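Local structure of tartrate dehydrogenase/decarboxylase (Pseudomonas putida, 3FLK) at the interface of chains A and B. The protein catalyses the NAD-dependent oxidation of tartrate to oxaloglycolate, and also converts meso-tartrate to D-glycerate and D-malate to pyruvate, using magnesium or manganese. Numbering follows the deposited sequence. Chains: chain A/B, Tartrate dehydrogenase/decarboxylase.

The interface of chains A and B. Residues chain A 225-226, 228-229, 232-233; chain B 253-254, 257, 262.
A:Asp225 and B:Asp253 meet face to face across the dimer interface, their carboxylate planes stacked and only 5° from parallel. OD2 of B:Asp253 lies 3.5 Å from OD2 of A:Asp225, and the same OD2 also comes within 3.4 Å of the backbone N of A:Ile226, near the start of helix 224-233, while CB of B:Asp253 packs against the carbonyl O of A:Asp225 at 3.2 Å. Paired carboxylates suit this place because, by similarity, both bind the divalent ion, whose charge would probably offset theirs. The carboxylate of A:Asp225 folds back over its own backbone (chi1 60°), and OD1 accepts a bent hydrogen bond of 2.7 Å from A:Ile226 N, which approaches from above the carboxylate plane. An alanine in place of A:Asp225 would remove this acceptor and is likely to leave A:Ile226 N without that partner and the divalent ion short of a carboxylate from this subunit. Further along, small residues let the helices approach: CB of A:Ala229 touches CB of B:Ala257 at 3.7 Å, and CD1 of A:Leu233 closes over the same B:Ala257 methyl at 3.9 Å. Branched apolar chains fill the flanks of this close alanine pair with methyl groups: B:Ile262 adds its CG2 branch beside A:Ala229, and B:Leu254, its CG anti to the backbone N (chi1 -179°), sends CD1 to CG2 of A:Val232 at 3.6 Å, the two side chains crossing at about a right angle. The patch packs helix 224-233 of one subunit against helix 245-258 of the other, and the two-fold axis gives it a twin; with A:Asp225 and B:Asp253 on different chains, each metal site probably draws on both subunits, as in this family.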
# COMPACT_ATOMS: atom_id res chain seq x y z
N ASP A 225 -2.50 2.42 -5.58
CA ASP A 225 -1.72 3.59 -5.18
C ASP A 225 -2.59 4.78 -4.78
O ASP A 225 -2.41 5.34 -3.69
CB ASP A 225 -0.66 3.97 -6.24
CG ASP A 225 -1.25 4.31 -7.60
OD1 ASP A 225 -2.43 4.03 -7.86
OD2 ASP A 225 -0.49 4.86 -8.43
N ILE A 226 -3.56 5.14 -5.62
CA ILE A 226 -4.45 6.26 -5.31
C ILE A 226 -5.48 5.90 -4.22
O ILE A 226 -5.94 6.78 -3.49
CB ILE A 226 -5.13 6.85 -6.58
CG1 ILE A 226 -5.74 8.23 -6.28
CG2 ILE A 226 -6.18 5.90 -7.16
CD1 ILE A 226 -4.72 9.31 -5.89
N CYS A 228 -4.81 4.03 -1.53
CA CYS A 228 -4.05 4.32 -0.31
C CYS A 228 -4.02 5.82 0.01
O CYS A 228 -4.21 6.21 1.16
CB CYS A 228 -2.63 3.76 -0.41
SG CYS A 228 -2.57 1.96 -0.29
N ALA A 229 -3.80 6.63 -1.03
CA ALA A 229 -3.83 8.09 -0.90
C ALA A 229 -5.18 8.60 -0.39
O ALA A 229 -5.23 9.50 0.45
CB ALA A 229 -3.48 8.74 -2.24
N VAL A 232 -6.10 8.33 3.32
CA VAL A 232 -5.55 9.44 4.08
C VAL A 232 -6.31 10.75 3.84
O VAL A 232 -6.57 11.50 4.78
CB VAL A 232 -4.04 9.63 3.76
CG1 VAL A 232 -3.49 10.92 4.37
CG2 VAL A 232 -3.24 8.43 4.25
N LEU A 233 -6.68 11.00 2.58
CA LEU A 233 -7.25 12.30 2.20
C LEU A 233 -8.78 12.37 2.26
O LEU A 233 -9.33 13.42 2.60
CB LEU A 233 -6.75 12.73 0.81
CG LEU A 233 -5.27 13.10 0.70
CD1 LEU A 233 -4.83 13.13 -0.76
CD2 LEU A 233 -4.97 14.42 1.38
N ASP B 253 2.46 7.37 -3.96
CA ASP B 253 1.18 8.08 -3.88
C ASP B 253 0.85 8.36 -2.41
O ASP B 253 0.40 9.46 -2.06
CB ASP B 253 0.04 7.28 -4.54
CG ASP B 253 -0.22 7.70 -5.99
OD1 ASP B 253 0.71 8.15 -6.69
OD2 ASP B 253 -1.38 7.56 -6.44
N LEU B 254 1.09 7.37 -1.54
CA LEU B 254 0.80 7.51 -0.11
C LEU B 254 1.61 8.61 0.57
O LEU B 254 1.05 9.42 1.32
CB LEU B 254 1.00 6.17 0.62
CG LEU B 254 0.71 6.18 2.13
CD1 LEU B 254 -0.76 6.50 2.42
CD2 LEU B 254 1.09 4.85 2.74
N ALA B 257 0.47 12.12 -0.37
CA ALA B 257 -0.86 12.29 0.22
C ALA B 257 -0.77 12.70 1.69
O ALA B 257 -1.48 13.60 2.13
CB ALA B 257 -1.68 11.02 0.08
N ILE B 262 -1.19 14.77 -3.98
CA ILE B 262 -0.40 14.03 -4.97
C ILE B 262 0.02 14.91 -6.15
O ILE B 262 0.84 14.51 -6.97
CB ILE B 262 -1.12 12.72 -5.47
CG1 ILE B 262 -2.16 13.01 -6.58
CG2 ILE B 262 -1.67 11.90 -4.29
CD1 ILE B 262 -3.41 13.79 -6.16